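Local structure of cystalysin (Treponema denticola, 1C7N) at residues Pro320-Glu323 with Leu327-Ile330; Ala341-Met346 with Phe354-Ile359. The protein binds pyridoxal-5'-phosphate and belongs to the class I and II aminotransferase family of PLP-dependent enzymes. All coordinates share one frame; numbering follows the deposited sequence.

Contact 1: residues Pro320-Glu323 with Leu327-Ile330; sequences PLIE and LQWI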
loop_
_atom_site.group_PDB
_atom_site.type_symbol
_atom_site.label_atom_id
_atom_site.label_comp_id
_atom_site.label_asym_id
_atom_site.label_seq_id
_atom_site.Cartn_x
_atom_site.Cartn_y
_atom_site.Cartn_z
ATOM N N PRO A 320 -11.002 34.804 -0.708
ATOM C CA PRO A 320 -12.373 34.531 -0.261
ATOM C C PRO A 320 -12.441 33.323 0.669
ATOM O O PRO A 320 -11.616 32.410 0.579
ATOM C CB PRO A 320 -13.120 34.265 -1.570
ATOM C CG PRO A 320 -12.283 34.958 -2.614
ATOM C CD PRO A 320 -10.890 34.662 -2.169
ATOM N N LEU A 321 -13.428 33.311 1.556
ATOM C CA LEU A 321 -13.588 32.178 2.457
ATOM C C LEU A 321 -13.968 30.973 1.606
ATOM O O LEU A 321 -14.539 31.124 0.528
ATOM C CB LEU A 321 -14.692 32.457 3.485
ATOM C CG LEU A 321 -14.503 33.687 4.377
ATOM C CD1 LEU A 321 -15.586 33.695 5.448
ATOM C CD2 LEU A 321 -13.120 33.668 5.025
ATOM N N ILE A 322 -13.645 29.776 2.080
ATOM C CA ILE A 322 -13.973 28.559 1.350
ATOM C C ILE A 322 -15.118 27.839 2.054
ATOM O O ILE A 322 -15.437 28.143 3.201
ATOM C CB ILE A 322 -12.759 27.624 1.275
ATOM C CG1 ILE A 322 -12.237 27.350 2.687
ATOM C CG2 ILE A 322 -11.669 28.253 0.397
ATOM C CD1 ILE A 322 -11.032 26.439 2.727
ATOM N N GLU A 323 -15.731 26.882 1.367
ATOM C CA GLU A 323 -16.845 26.134 1.937
ATOM C C GLU A 323 -16.381 24.801 2.538
ATOM O O GLU A 323 -16.966 24.308 3.509
ATOM C CB GLU A 323 -17.900 25.879 0.856
ATOM C CG GLU A 323 -18.197 27.103 -0.010
ATOM C CD GLU A 323 -19.319 26.871 -1.013
ATOM O OE1 GLU A 323 -19.437 25.741 -1.536
ATOM O OE2 GLU A 323 -20.073 27.828 -1.290
ATOM N N LEU A 327 -7.891 24.026 2.235
ATOM C CA LEU A 327 -7.071 24.621 1.178
ATOM C C LEU A 327 -7.767 25.855 0.580
ATOM O O LEU A 327 -8.780 25.737 -0.108
ATOM C CB LEU A 327 -6.819 23.565 0.098
ATOM C CG LEU A 327 -6.232 22.245 0.630
ATOM C CD1 LEU A 327 -6.312 21.151 -0.426
ATOM C CD2 LEU A 327 -4.785 22.474 1.040
ATOM N N GLN A 328 -7.212 27.035 0.842
ATOM C CA GLN A 328 -7.798 28.292 0.376
ATOM C C GLN A 328 -7.234 28.756 -0.967
ATOM O O GLN A 328 -6.041 28.634 -1.228
ATOM C CB GLN A 328 -7.600 29.363 1.462
ATOM C CG GLN A 328 -8.314 30.690 1.230
ATOM C CD GLN A 328 -8.339 31.540 2.494
ATOM O OE1 GLN A 328 -7.497 31.375 3.372
ATOM N NE2 GLN A 328 -9.300 32.462 2.583
ATOM N N TRP A 329 -8.111 29.293 -1.808
ATOM C CA TRP A 329 -7.761 29.734 -3.160
ATOM C C TRP A 329 -7.574 31.248 -3.189
ATOM O O TRP A 329 -8.545 31.994 -3.092
ATOM C CB TRP A 329 -8.894 29.314 -4.107
ATOM C CG TRP A 329 -8.570 29.212 -5.585
ATOM C CD1 TRP A 329 -9.304 29.740 -6.610
ATOM C CD2 TRP A 329 -7.531 28.428 -6.202
ATOM N NE1 TRP A 329 -8.799 29.329 -7.821
ATOM C CE2 TRP A 329 -7.714 28.526 -7.603
ATOM C CE3 TRP A 329 -6.473 27.653 -5.711
ATOM C CZ2 TRP A 329 -6.874 27.874 -8.517
ATOM C CZ3 TRP A 329 -5.640 27.006 -6.620
ATOM C CH2 TRP A 329 -5.848 27.121 -8.008
ATOM N N ILE A 330 -6.327 31.688 -3.330
ATOM C CA ILE A 330 -6.010 33.111 -3.348
ATOM C C ILE A 330 -5.772 33.635 -4.758
ATOM O O ILE A 330 -4.926 33.126 -5.490
ATOM C CB ILE A 330 -4.762 33.407 -2.497
ATOM C CG1 ILE A 330 -4.927 32.793 -1.103
ATOM C CG2 ILE A 330 -4.574 34.915 -2.361
ATOM C CD1 ILE A 330 -3.679 32.830 -0.270
HETATM O O HOH W 1 -10.705 30.954 -1.641
#
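P320-E323 runs antiparallel to L327-I330, with the CA atoms of I322 and Q328 6.3 Å apart. No direct backbone hydrogen bond joins the two segments. Instead, the carboxamide of Q328 reaches across. Its CG stands anti to the backbone N (chi1 -172°) and the chain stays extended, which carries Q328 NE2 to P320 O at 3.1 Å. The bond is nearly straight at the hydrogen. P320 O lies close to the amide plane of Q328, but NE2 sits above the carbonyl plane of P320. NE2 is also bonded to Q303 O on helix 289-313, so two carbonyls fix the rotation of the amide. Strand 327-331 is an edge strand of a three-stranded antiparallel sheet, and 320-323 belongs to the loop that leads into it from that helix. P320 O takes a second bond, from a water that also donates to W329 O, each at 2.8 Å. The P320 ring lies beside the same W329 carbonyl, with CD 3.7 Å from W329 O. I322 supplies the apolar part. I322 CG2 rests 3.9 Å from Q328 CA, and I322 CD1 comes within 3.7 Å of L327 O. The W329 indole leads away from the loop; its NE1 is bonded to Y149 OH and its ring stacks on F367. L327 leaves the strand on the same side as W329, its side chain about 5 Å from bound PLP.

Contact 2: residues Ala341-Met346 with Phe354-Ile359; sequences AMEEFM and FDEGYI
E343 on helix 339-350 reaches over E356 to Y358. E343 CB packs against the E356 carboxylate, 3.8 Å from E356 CD. E343 CG stands anti to the backbone N (chi1 179°) and lies 3.8 Å from E356 CG, so the two aliphatic parts touch. The extended chain then brings the E343 carboxylate to the edge of the Y358 ring, the two planes 76° apart. Y358 OH donates to E343 OE2 at 2.7 Å. It arrives on the syn side, 29° out of the carboxylate plane. The other oxygen, OE1, forms a salt bridge with K340 one turn back, which would help to balance the charge. The contact packs the helix against edge strand 355-356 of the three-stranded antiparallel sheet and against the 3-10 turn that follows it. E356 bends at its second torsion and lays its carboxylate along the helix, with OE2 3.5 Å from E343 CA. E356 OE1 lies 3.9 Å from M346 CB. OE2 is also close to the carboxylate of E368 on the neighbouring strand, which would probably raise the pKa of one of the two. One turn along the helix from M342, M346 makes a Met-aromatic contact with F354. M346 SD lies 3.9 Å from F354 CE2 and 5.1 Å from the ring centroid, in an oblique approach. M346 also touches F332 and E368, while F354 rests on E368 and I370 of strand 367-371.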
loop_
_atom_site.group_PDB
_atom_site.type_symbol
_atom_site.label_atom_id
_atom_site.label_comp_id
_atom_site.label_asym_id
_atom_site.label_seq_id
_atom_site.Cartn_x
_atom_site.Cartn_y
_atom_site.Cartn_z
ATOM N N ALA A 341 6.703 33.666 -13.026
ATOM C CA ALA A 341 7.254 34.767 -12.247
ATOM C C ALA A 341 6.704 34.734 -10.818
ATOM O O ALA A 341 7.432 35.005 -9.861
ATOM C CB ALA A 341 6.913 36.112 -12.914
ATOM N N MET A 342 5.418 34.415 -10.683
ATOM C CA MET A 342 4.774 34.350 -9.373
ATOM C C MET A 342 5.466 33.303 -8.515
ATOM O O MET A 342 5.865 33.570 -7.379
ATOM C CB MET A 342 3.291 33.980 -9.516
ATOM C CG MET A 342 2.410 35.092 -10.076
ATOM S SD MET A 342 0.692 34.556 -10.289
ATOM C CE MET A 342 0.244 34.268 -8.560
ATOM N N GLU A 343 5.602 32.111 -9.083
ATOM C CA GLU A 343 6.234 30.979 -8.424
ATOM C C GLU A 343 7.628 31.352 -7.933
ATOM O O GLU A 343 7.999 31.070 -6.796
ATOM C CB GLU A 343 6.310 29.822 -9.417
ATOM C CG GLU A 343 6.957 28.560 -8.902
ATOM C CD GLU A 343 6.853 27.451 -9.918
ATOM O OE1 GLU A 343 7.433 27.596 -11.015
ATOM O OE2 GLU A 343 6.179 26.444 -9.631
ATOM N N GLU A 344 8.395 31.983 -8.813
ATOM C CA GLU A 344 9.749 32.414 -8.506
ATOM C C GLU A 344 9.739 33.387 -7.334
ATOM O O GLU A 344 10.545 33.276 -6.410
ATOM C CB GLU A 344 10.352 33.088 -9.740
ATOM C CG GLU A 344 11.698 33.760 -9.528
ATOM C CD GLU A 344 12.780 32.799 -9.084
ATOM O OE1 GLU A 344 12.820 31.658 -9.597
ATOM O OE2 GLU A 344 13.605 33.193 -8.230
ATOM N N PHE A 345 8.818 34.343 -7.386
ATOM C CA PHE A 345 8.694 35.353 -6.343
ATOM C C PHE A 345 8.316 34.756 -4.993
ATOM O O PHE A 345 8.928 35.072 -3.976
ATOM C CB PHE A 345 7.640 36.390 -6.741
ATOM C CG PHE A 345 7.381 37.429 -5.689
ATOM C CD1 PHE A 345 8.281 38.465 -5.480
ATOM C CD2 PHE A 345 6.233 37.364 -4.899
ATOM C CE1 PHE A 345 8.048 39.424 -4.501
ATOM C CE2 PHE A 345 5.990 38.318 -3.916
ATOM C CZ PHE A 345 6.901 39.350 -3.716
ATOM N N MET A 346 7.300 33.907 -4.982
ATOM C CA MET A 346 6.851 33.304 -3.733
ATOM C C MET A 346 7.947 32.486 -3.062
ATOM O O MET A 346 8.184 32.621 -1.860
ATOM C CB MET A 346 5.625 32.419 -3.976
ATOM C CG MET A 346 4.399 33.167 -4.482
ATOM S SD MET A 346 3.914 34.538 -3.415
ATOM C CE MET A 346 2.785 35.406 -4.497
ATOM N N PHE A 354 3.409 27.876 -1.542
ATOM C CA PHE A 354 2.025 27.521 -1.818
ATOM C C PHE A 354 2.047 26.373 -2.806
ATOM O O PHE A 354 3.103 25.860 -3.176
ATOM C CB PHE A 354 1.283 28.674 -2.511
ATOM C CG PHE A 354 1.155 29.934 -1.691
ATOM C CD1 PHE A 354 0.615 29.904 -0.411
ATOM C CD2 PHE A 354 1.483 31.169 -2.252
ATOM C CE1 PHE A 354 0.393 31.085 0.301
ATOM C CE2 PHE A 354 1.263 32.359 -1.550
ATOM C CZ PHE A 354 0.717 32.316 -0.273
ATOM N N ASP A 355 0.862 25.952 -3.212
ATOM C CA ASP A 355 0.761 24.960 -4.254
ATOM C C ASP A 355 0.343 25.921 -5.360
ATOM O O ASP A 355 -0.797 26.389 -5.392
ATOM C CB ASP A 355 -0.313 23.927 -3.937
ATOM C CG ASP A 355 0.278 22.543 -3.715
ATOM O OD1 ASP A 355 1.365 22.463 -3.101
ATOM O OD2 ASP A 355 -0.333 21.540 -4.146
ATOM N N GLU A 356 1.293 26.270 -6.225
ATOM C CA GLU A 356 1.038 27.224 -7.299
ATOM C C GLU A 356 -0.223 26.874 -8.067
ATOM O O GLU A 356 -0.408 25.739 -8.503
ATOM C CB GLU A 356 2.248 27.313 -8.235
ATOM C CG GLU A 356 3.544 27.705 -7.517
ATOM C CD GLU A 356 3.535 29.132 -6.980
ATOM O OE1 GLU A 356 4.130 29.367 -5.910
ATOM O OE2 GLU A 356 2.951 30.024 -7.625
ATOM N N GLY A 357 -1.090 27.871 -8.228
ATOM C CA GLY A 357 -2.355 27.670 -8.907
ATOM C C GLY A 357 -2.325 26.967 -10.245
ATOM O O GLY A 357 -3.188 26.131 -10.520
ATOM N N TYR A 358 -1.331 27.275 -11.072
ATOM C CA TYR A 358 -1.252 26.684 -12.406
ATOM C C TYR A 358 -1.123 25.165 -12.471
ATOM O O TYR A 358 -1.463 24.560 -13.492
ATOM C CB TYR A 358 -0.113 27.337 -13.208
ATOM C CG TYR A 358 1.286 26.863 -12.870
ATOM C CD1 TYR A 358 1.872 25.813 -13.575
ATOM C CD2 TYR A 358 2.030 27.474 -11.862
ATOM C CE1 TYR A 358 3.168 25.386 -13.290
ATOM C CE2 TYR A 358 3.327 27.055 -11.563
ATOM C CZ TYR A 358 3.890 26.010 -12.285
ATOM O OH TYR A 358 5.176 25.599 -12.026
ATOM N N ILE A 359 -0.650 24.536 -11.400
ATOM C CA ILE A 359 -0.497 23.086 -11.428
ATOM C C ILE A 359 -1.840 22.363 -11.453
ATOM O O ILE A 359 -1.901 21.168 -11.746
ATOM C CB ILE A 359 0.334 22.572 -10.228
ATOM C CG1 ILE A 359 -0.474 22.674 -8.931
ATOM C CG2 ILE A 359 1.621 23.368 -10.122
ATOM C CD1 ILE A 359 0.259 22.127 -7.714
#

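The contacts come in series along the chain: contact 1 closes before contact 2 opens. Their centres are about 16 Å apart. Both reach the same antiparallel sheet, from its two outer strands. Contact 1 lies at 327-331 and contact 2 at 355-356, with strand 367-371 between them. Helix 339-350 follows strand 327-331 in the chain and packs near the opposite edge strand. The two contacts also meet directly, where W329 CH2 packs 3.6 Å from G357 CA. Contact 1 is nearer the centre of the chain, and L327 on its edge strand lies close to PLP. Contact 2, farther out, joins the sheet to helix 339-350.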